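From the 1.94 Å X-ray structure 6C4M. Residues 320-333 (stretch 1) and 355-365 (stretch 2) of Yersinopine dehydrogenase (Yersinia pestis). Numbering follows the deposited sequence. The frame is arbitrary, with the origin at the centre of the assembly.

Stretch 1 320-333: NLLRFLNDDNYPVP
Stretch 2 (355-365) YALFVRYTALL

How do the two backbones lie against each other? A helix beginning at Leu321 runs beside the helix that carries Tyr355 to Ala363, their N-to-C directions only 18° apart and their axes 11.3 Å distant at closest approach. Leu322 CA sits 7.3 Å from Leu357 CA. Asn320 caps the first helix, its OD1 accepting from Arg323 N at 3.0 Å. From Phe324 to Asn329 the turn widens to the pi type, with Tyr330 N bonding to Leu325 O at 3.0 Å. Beyond it the chain becomes extended (Tyr330 phi/psi -136/116, Val332 -127/159) and comes closer to the second helix, so that Val332 CA lies 6.2 Å from Ala363 CA.

Which bumps fill which hollows between the helices? Leu321 and Leu322, both t,p, leave CA sideways yet bring their ends nearer the partner. The small side chain of Ala356 leaves room for Leu322, whose CD2 rests 4.0 Å from Ala356 CB, while Leu322 CD1 lies 4.2 Å from Leu357 CD2. Leu357 (m,t) pushes that same methyl among three leucines: its CD2 is also 3.9 Å from Leu325 CD1 and 4.4 Å from Leu321 CD2. Leu325 (m,t) points toward the second helix, and its CD1 also meets Tyr361 OH at 4.1 Å. Branched aliphatic chains suit this buried seam.

How can a buried arginine belong here? Arg360 (chi1 -163°, chi2 -118°, chi3 175°) points toward the first stretch and has the largest covered area, 108 Å². Its aliphatic part adds to the packing, with CG 4.1 Å from Leu322 CD1, and Leu325 CB lies over one face of the guanidinium, 3.7 Å from Arg360 CZ. Its charged end finds carbonyl oxygens at the pi-type turn and just beyond it: Arg360 NH2 donates to Tyr330 O at 3.1 Å, and Arg360 NH2 also lies 3.2 Å from Leu325 O. One water fills the remaining gap, accepting from Arg360 NE at 2.6 Å and donating to Tyr330 O at 2.6 Å and Asn326 OD1 at 3.0 Å.

What closes the far end? Val332 (chi1 -58°) points toward the second helix, where the shallow surface at Ala363 admits it: Val332 CB is 3.8 Å from Ala363 CB. Val332 CG1 meets Leu364 CD1 at 3.7 Å, and that same Leu364 methyl lies 4.3 Å from Tyr330 CB, while the tyrosine's end leads away. Asn326 (chi1 -168°, chi2 84°) ties the extended segment back to its own helix, its OD1 accepting from Val332 N at 3.0 Å.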

ATOM      1  N   ASN A 320       6.486 -22.653   4.282  1.00 28.20           N
ATOM      2  CA  ASN A 320       6.915 -21.254   4.356  1.00 28.15           C
ATOM      3  C   ASN A 320       5.879 -20.423   3.609  1.00 26.28           C
ATOM      4  O   ASN A 320       5.871 -20.385   2.374  1.00 29.89           O
ATOM      5  CB  ASN A 320       8.298 -21.105   3.732  1.00 35.07           C
ATOM      6  CG  ASN A 320       8.800 -19.642   3.741  1.00 31.48           C
ATOM      7  OD1 ASN A 320       8.008 -18.708   3.818  1.00 29.22           O
ATOM      8  ND2 ASN A 320      10.118 -19.461   3.611  1.00 32.61           N
ATOM      9  N   LEU A 321       4.995 -19.756   4.360  1.00 31.57           N
ATOM     10  CA  LEU A 321       3.872 -19.061   3.737  1.00 31.31           C
ATOM     11  C   LEU A 321       4.341 -18.017   2.734  1.00 32.49           C
ATOM     12  O   LEU A 321       3.846 -17.957   1.603  1.00 31.00           O
ATOM     13  CB  LEU A 321       2.992 -18.424   4.808  1.00 28.91           C
ATOM     14  CG  LEU A 321       1.858 -17.558   4.258  1.00 29.64           C
ATOM     15  CD1 LEU A 321       0.901 -18.356   3.376  1.00 33.39           C
ATOM     16  CD2 LEU A 321       1.122 -16.895   5.415  1.00 34.78           C
ATOM     17  N   LEU A 322       5.301 -17.181   3.121  1.00 31.21           N
ATOM     18  CA  LEU A 322       5.680 -16.080   2.245  1.00 34.29           C
ATOM     19  C   LEU A 322       6.400 -16.594   0.988  1.00 33.01           C
ATOM     20  O   LEU A 322       6.105 -16.150  -0.132  1.00 27.18           O
ATOM     21  CB  LEU A 322       6.529 -15.061   3.034  1.00 30.43           C
ATOM     22  CG  LEU A 322       6.902 -13.797   2.265  1.00 28.86           C
ATOM     23  CD1 LEU A 322       5.675 -13.041   1.718  1.00 29.08           C
ATOM     24  CD2 LEU A 322       7.813 -12.852   3.082  1.00 32.95           C
ATOM     25  N   ARG A 323       7.288 -17.588   1.140  1.00 30.74           N
ATOM     26  CA  ARG A 323       7.900 -18.218  -0.038  1.00 36.70           C
ATOM     27  C   ARG A 323       6.843 -18.823  -0.957  1.00 34.81           C
ATOM     28  O   ARG A 323       6.916 -18.667  -2.183  1.00 32.36           O
ATOM     29  CB  ARG A 323       8.911 -19.302   0.373  1.00 35.21           C
ATOM     30  CG  ARG A 323       9.711 -19.954  -0.822  1.00 33.58           C
ATOM     31  CD  ARG A 323      10.086 -21.433  -0.569  1.00 39.02           C
ATOM     32  NE  ARG A 323       8.852 -22.163  -0.355  1.00 43.54           N
ATOM     33  CZ  ARG A 323       7.982 -22.467  -1.310  1.00 40.94           C
ATOM     34  NH1 ARG A 323       8.237 -22.179  -2.589  1.00 39.87           N
ATOM     35  NH2 ARG A 323       6.859 -23.084  -0.974  1.00 41.17           N
ATOM     36  N   PHE A 324       5.863 -19.524  -0.380  1.00 31.22           N
ATOM     37  CA  PHE A 324       4.779 -20.111  -1.172  1.00 33.19           C
ATOM     38  C   PHE A 324       4.011 -19.031  -1.925  1.00 28.90           C
ATOM     39  O   PHE A 324       3.781 -19.145  -3.133  1.00 29.86           O
ATOM     40  CB  PHE A 324       3.846 -20.903  -0.247  1.00 30.74           C
ATOM     41  CG  PHE A 324       2.604 -21.445  -0.921  1.00 32.32           C
ATOM     42  CD1 PHE A 324       2.693 -22.463  -1.874  1.00 37.27           C
ATOM     43  CD2 PHE A 324       1.343 -20.979  -0.560  1.00 36.70           C
ATOM     44  CE1 PHE A 324       1.546 -22.980  -2.482  1.00 37.77           C
ATOM     45  CE2 PHE A 324       0.193 -21.498  -1.157  1.00 39.75           C
ATOM     46  CZ  PHE A 324       0.296 -22.507  -2.109  1.00 37.91           C
ATOM     47  N   LEU A 325       3.577 -17.983  -1.220  1.00 31.36           N
ATOM     48  CA  LEU A 325       2.835 -16.913  -1.886  1.00 33.34           C
ATOM     49  C   LEU A 325       3.642 -16.288  -3.009  1.00 33.82           C
ATOM     50  O   LEU A 325       3.118 -16.033  -4.101  1.00 33.95           O
ATOM     51  CB  LEU A 325       2.454 -15.826  -0.894  1.00 31.78           C
ATOM     52  CG  LEU A 325       1.537 -16.227   0.244  1.00 36.11           C
ATOM     53  CD1 LEU A 325       1.392 -15.060   1.261  1.00 34.14           C
ATOM     54  CD2 LEU A 325       0.169 -16.630  -0.283  1.00 37.32           C
ATOM     55  N   ASN A 326       4.902 -15.967  -2.740  1.00 30.49           N
ATOM     56  CA  ASN A 326       5.679 -15.237  -3.731  1.00 33.24           C
ATOM     57  C   ASN A 326       6.150 -16.175  -4.836  1.00 35.00           C
ATOM     58  O   ASN A 326       5.931 -15.903  -6.021  1.00 31.42           O
ATOM     59  CB  ASN A 326       6.876 -14.557  -3.070  1.00 31.95           C
ATOM     60  CG  ASN A 326       7.556 -13.547  -3.974  1.00 31.17           C
ATOM     61  OD1 ASN A 326       7.149 -12.392  -4.066  1.00 35.27           O
ATOM     62  ND2 ASN A 326       8.610 -13.990  -4.659  1.00 35.36           N
ATOM     63  N   ASP A 327       6.783 -17.289  -4.457  1.00 32.18           N
ATOM     64  CA  ASP A 327       7.517 -18.097  -5.432  1.00 35.45           C
ATOM     65  C   ASP A 327       6.640 -19.147  -6.107  1.00 34.33           C
ATOM     66  O   ASP A 327       6.953 -19.562  -7.221  1.00 36.87           O
ATOM     67  CB  ASP A 327       8.724 -18.785  -4.774  1.00 33.60           C
ATOM     68  CG  ASP A 327       9.820 -17.820  -4.365  1.00 40.67           C
ATOM     69  OD1 ASP A 327       9.678 -16.575  -4.555  1.00 36.82           O
ATOM     70  OD2 ASP A 327      10.840 -18.320  -3.829  1.00 37.96           O
ATOM     71  N   ASP A 328       5.559 -19.589  -5.485  1.00 40.62           N
ATOM     72  CA  ASP A 328       4.658 -20.543  -6.136  1.00 42.16           C
ATOM     73  C   ASP A 328       3.379 -19.921  -6.686  1.00 44.25           C
ATOM     74  O   ASP A 328       2.686 -20.586  -7.458  1.00 45.64           O
ATOM     75  CB  ASP A 328       4.272 -21.657  -5.173  1.00 38.78           C
ATOM     76  CG  ASP A 328       5.469 -22.459  -4.688  1.00 41.77           C
ATOM     77  OD1 ASP A 328       6.551 -22.374  -5.311  1.00 42.43           O
ATOM     78  OD2 ASP A 328       5.321 -23.189  -3.679  1.00 40.98           O
ATOM     79  N   ASN A 329       3.027 -18.681  -6.309  1.00 42.35           N
ATOM     80  CA  ASN A 329       1.773 -18.099  -6.794  1.00 39.67           C
ATOM     81  C   ASN A 329       2.002 -16.793  -7.566  1.00 45.33           C
ATOM     82  O   ASN A 329       2.027 -16.815  -8.801  1.00 39.86           O
ATOM     83  CB  ASN A 329       0.805 -17.935  -5.619  1.00 40.17           C
ATOM     84  CG  ASN A 329       0.322 -19.277  -5.090  1.00 45.70           C
ATOM     85  OD1 ASN A 329      -0.735 -19.763  -5.505  1.00 45.49           O
ATOM     86  ND2 ASN A 329       1.122 -19.909  -4.216  1.00 37.34           N
ATOM     87  N   TYR A 330       2.187 -15.648  -6.875  1.00 38.66           N
ATOM     88  CA  TYR A 330       2.306 -14.365  -7.575  1.00 40.44           C
ATOM     89  C   TYR A 330       3.456 -13.558  -6.963  1.00 37.55           C
ATOM     90  O   TYR A 330       3.418 -13.242  -5.772  1.00 34.52           O
ATOM     91  CB  TYR A 330       0.978 -13.598  -7.502  1.00 48.39           C
ATOM     92  CG  TYR A 330      -0.217 -14.461  -7.828  1.00 53.99           C
ATOM     93  CD1 TYR A 330      -0.892 -15.145  -6.820  1.00 50.99           C
ATOM     94  CD2 TYR A 330      -0.666 -14.618  -9.144  1.00 56.33           C
ATOM     95  CE1 TYR A 330      -1.993 -15.955  -7.102  1.00 56.58           C
ATOM     96  CE2 TYR A 330      -1.775 -15.428  -9.438  1.00 60.57           C
ATOM     97  CZ  TYR A 330      -2.431 -16.095  -8.406  1.00 63.95           C
ATOM     98  OH  TYR A 330      -3.526 -16.912  -8.652  1.00 68.54           O
ATOM     99  N   PRO A 331       4.510 -13.263  -7.707  1.00 40.59           N
ATOM    100  CA  PRO A 331       5.675 -12.601  -7.110  1.00 36.56           C
ATOM    101  C   PRO A 331       5.542 -11.089  -7.078  1.00 35.84           C
ATOM    102  O   PRO A 331       4.803 -10.481  -7.851  1.00 36.06           O
ATOM    103  CB  PRO A 331       6.813 -13.005  -8.047  1.00 39.85           C
ATOM    104  CG  PRO A 331       6.154 -13.041  -9.361  1.00 42.54           C
ATOM    105  CD  PRO A 331       4.800 -13.698  -9.088  1.00 41.59           C
ATOM    106  N   VAL A 332       6.302 -10.490  -6.171  1.00 34.35           N
ATOM    107  CA  VAL A 332       6.400  -9.034  -6.105  1.00 32.42           C
ATOM    108  C   VAL A 332       7.880  -8.668  -6.150  1.00 34.24           C
ATOM    109  O   VAL A 332       8.759  -9.495  -5.832  1.00 29.97           O
ATOM    110  CB  VAL A 332       5.700  -8.460  -4.846  1.00 33.68           C
ATOM    111  CG1 VAL A 332       4.185  -8.866  -4.804  1.00 36.47           C
ATOM    112  CG2 VAL A 332       6.416  -8.891  -3.553  1.00 32.99           C
ATOM    113  N   PRO A 333       8.183  -7.426  -6.538  1.00 37.86           N
ATOM    114  CA  PRO A 333       9.588  -7.004  -6.672  1.00 37.70           C
ATOM    115  C   PRO A 333      10.365  -7.208  -5.382  1.00 35.78           C
ATOM    116  O   PRO A 333       9.818  -7.100  -4.279  1.00 30.77           O
ATOM    117  CB  PRO A 333       9.485  -5.516  -7.024  1.00 44.36           C
ATOM    118  CG  PRO A 333       8.102  -5.315  -7.524  1.00 45.77           C
ATOM    119  CD  PRO A 333       7.232  -6.367  -6.907  1.00 40.67           C
ATOM    120  N   TYR A 355       4.821  -7.247   8.986  1.00 29.64           N
ATOM    121  CA  TYR A 355       5.286  -6.178   8.105  1.00 31.78           C
ATOM    122  C   TYR A 355       5.524  -6.734   6.706  1.00 27.48           C
ATOM    123  O   TYR A 355       5.011  -6.195   5.714  1.00 26.31           O
ATOM    124  CB  TYR A 355       6.554  -5.532   8.697  1.00 31.39           C
ATOM    125  CG  TYR A 355       7.142  -4.312   7.973  1.00 30.00           C
ATOM    126  CD1 TYR A 355       6.415  -3.601   7.034  1.00 29.29           C
ATOM    127  CD2 TYR A 355       8.429  -3.884   8.256  1.00 30.90           C
ATOM    128  CE1 TYR A 355       6.952  -2.520   6.398  1.00 32.19           C
ATOM    129  CE2 TYR A 355       8.991  -2.797   7.609  1.00 33.10           C
ATOM    130  CZ  TYR A 355       8.246  -2.115   6.683  1.00 30.83           C
ATOM    131  OH  TYR A 355       8.769  -1.004   6.063  1.00 32.31           O
ATOM    132  N   ALA A 356       6.222  -7.878   6.619  1.00 29.50           N
ATOM    133  CA  ALA A 356       6.508  -8.465   5.312  1.00 30.55           C
ATOM    134  C   ALA A 356       5.229  -8.786   4.555  1.00 29.48           C
ATOM    135  O   ALA A 356       5.130  -8.501   3.354  1.00 27.84           O
ATOM    136  CB  ALA A 356       7.376  -9.710   5.460  1.00 30.92           C
ATOM    137  N   LEU A 357       4.214  -9.332   5.249  1.00 27.39           N
ATOM    138  CA  LEU A 357       2.965  -9.664   4.580  1.00 23.34           C
ATOM    139  C   LEU A 357       2.187  -8.429   4.166  1.00 28.13           C
ATOM    140  O   LEU A 357       1.576  -8.426   3.082  1.00 26.55           O
ATOM    141  CB  LEU A 357       2.117 -10.565   5.477  1.00 24.50           C
ATOM    142  CG  LEU A 357       2.616 -12.007   5.610  1.00 28.61           C
ATOM    143  CD1 LEU A 357       1.935 -12.699   6.817  1.00 31.36           C
ATOM    144  CD2 LEU A 357       2.337 -12.772   4.301  1.00 30.99           C
ATOM    145  N   PHE A 358       2.164  -7.374   5.025  1.00 25.48           N
ATOM    146  CA  PHE A 358       1.514  -6.131   4.626  1.00 28.82           C
ATOM    147  C   PHE A 358       2.191  -5.558   3.397  1.00 25.36           C
ATOM    148  O   PHE A 358       1.521  -5.119   2.454  1.00 27.83           O
ATOM    149  CB  PHE A 358       1.494  -5.101   5.780  1.00 24.86           C
ATOM    150  CG  PHE A 358       0.735  -3.858   5.427  1.00 26.11           C
ATOM    151  CD1 PHE A 358       1.344  -2.846   4.718  1.00 25.93           C
ATOM    152  CD2 PHE A 358      -0.606  -3.737   5.738  1.00 28.78           C
ATOM    153  CE1 PHE A 358       0.639  -1.711   4.351  1.00 25.40           C
ATOM    154  CE2 PHE A 358      -1.304  -2.606   5.390  1.00 28.59           C
ATOM    155  CZ  PHE A 358      -0.669  -1.591   4.686  1.00 28.47           C
ATOM    156  N   VAL A 359       3.519  -5.607   3.355  1.00 24.78           N
ATOM    157  CA  VAL A 359       4.217  -5.089   2.182  1.00 27.95           C
ATOM    158  C   VAL A 359       3.847  -5.921   0.965  1.00 32.08           C
ATOM    159  O   VAL A 359       3.527  -5.384  -0.110  1.00 28.84           O
ATOM    160  CB  VAL A 359       5.744  -5.043   2.420  1.00 29.77           C
ATOM    161  CG1 VAL A 359       6.466  -4.646   1.150  1.00 31.37           C
ATOM    162  CG2 VAL A 359       6.097  -4.024   3.489  1.00 26.44           C
ATOM    163  N   ARG A 360       3.847  -7.243   1.124  1.00 26.65           N
ATOM    164  CA  ARG A 360       3.466  -8.106   0.015  1.00 28.13           C
ATOM    165  C   ARG A 360       2.102  -7.731  -0.564  1.00 28.56           C
ATOM    166  O   ARG A 360       1.979  -7.514  -1.772  1.00 28.61           O
ATOM    167  CB  ARG A 360       3.477  -9.558   0.471  1.00 31.80           C
ATOM    168  CG  ARG A 360       3.489 -10.489  -0.689  1.00 40.65           C
ATOM    169  CD  ARG A 360       2.287 -11.328  -0.687  1.00 36.80           C
ATOM    170  NE  ARG A 360       2.261 -12.137  -1.887  1.00 39.82           N
ATOM    171  CZ  ARG A 360       1.187 -12.725  -2.360  1.00 46.29           C
ATOM    172  NH1 ARG A 360       0.022 -12.625  -1.700  1.00 41.41           N
ATOM    173  NH2 ARG A 360       1.295 -13.418  -3.491  1.00 35.25           N
ATOM    174  N   TYR A 361       1.057  -7.628   0.283  1.00 29.32           N
ATOM    175  CA  TYR A 361      -0.267  -7.320  -0.253  1.00 30.13           C
ATOM    176  C   TYR A 361      -0.373  -5.902  -0.796  1.00 30.65           C
ATOM    177  O   TYR A 361      -1.133  -5.655  -1.741  1.00 33.75           O
ATOM    178  CB  TYR A 361      -1.334  -7.625   0.797  1.00 26.53           C
ATOM    179  CG  TYR A 361      -1.605  -9.102   0.775  1.00 29.77           C
ATOM    180  CD1 TYR A 361      -2.535  -9.636  -0.105  1.00 30.01           C
ATOM    181  CD2 TYR A 361      -0.894  -9.975   1.589  1.00 29.59           C
ATOM    182  CE1 TYR A 361      -2.746 -11.012  -0.185  1.00 34.92           C
ATOM    183  CE2 TYR A 361      -1.092 -11.352   1.517  1.00 32.70           C
ATOM    184  CZ  TYR A 361      -2.015 -11.869   0.631  1.00 34.06           C
ATOM    185  OH  TYR A 361      -2.225 -13.245   0.595  1.00 39.62           O
ATOM    186  N   THR A 362       0.364  -4.952  -0.236  1.00 30.79           N
ATOM    187  CA  THR A 362       0.422  -3.628  -0.856  1.00 32.83           C
ATOM    188  C   THR A 362       1.022  -3.728  -2.256  1.00 31.17           C
ATOM    189  O   THR A 362       0.460  -3.212  -3.229  1.00 34.38           O
ATOM    190  CB  THR A 362       1.226  -2.683   0.039  1.00 29.19           C
ATOM    191  OG1 THR A 362       0.612  -2.629   1.315  1.00 30.95           O
ATOM    192  CG2 THR A 362       1.362  -1.245  -0.558  1.00 34.18           C
ATOM    193  N   ALA A 363       2.153  -4.428  -2.379  1.00 31.45           N
ATOM    194  CA  ALA A 363       2.829  -4.538  -3.674  1.00 32.61           C
ATOM    195  C   ALA A 363       1.943  -5.214  -4.714  1.00 40.79           C
ATOM    196  O   ALA A 363       1.977  -4.859  -5.899  1.00 35.94           O
ATOM    197  CB  ALA A 363       4.118  -5.325  -3.511  1.00 29.73           C
ATOM    198  N   LEU A 364       1.151  -6.197  -4.275  1.00 38.41           N
ATOM    199  CA  LEU A 364       0.265  -6.961  -5.153  1.00 41.60           C
ATOM    200  C   LEU A 364      -0.714  -6.067  -5.900  1.00 43.76           C
ATOM    201  O   LEU A 364      -1.055  -6.344  -7.053  1.00 46.49           O
ATOM    202  CB  LEU A 364      -0.506  -7.994  -4.312  1.00 40.45           C
ATOM    203  CG  LEU A 364      -0.655  -9.445  -4.755  1.00 44.45           C
ATOM    204  CD1 LEU A 364       0.668 -10.050  -5.178  1.00 46.68           C
ATOM    205  CD2 LEU A 364      -1.300 -10.312  -3.625  1.00 40.37           C
ATOM    206  N   LEU A 365      -1.165  -4.987  -5.271  1.00 38.93           N
ATOM    207  CA  LEU A 365      -2.180  -4.126  -5.861  1.00 42.50           C
ATOM    208  C   LEU A 365      -1.648  -3.200  -6.940  1.00 46.12           C
ATOM    209  O   LEU A 365      -2.452  -2.607  -7.668  1.00 53.72           O
ATOM    210  CB  LEU A 365      -2.818  -3.294  -4.759  1.00 43.06           C
ATOM    211  CG  LEU A 365      -3.376  -4.164  -3.634  1.00 48.87           C
ATOM    212  CD1 LEU A 365      -3.908  -3.316  -2.461  1.00 50.11           C
ATOM    213  CD2 LEU A 365      -4.469  -5.077  -4.196  1.00 45.80           C
TER
HETATM  214  O   HOH W   1       4.169 -12.001  -3.578  1.00 37.80           O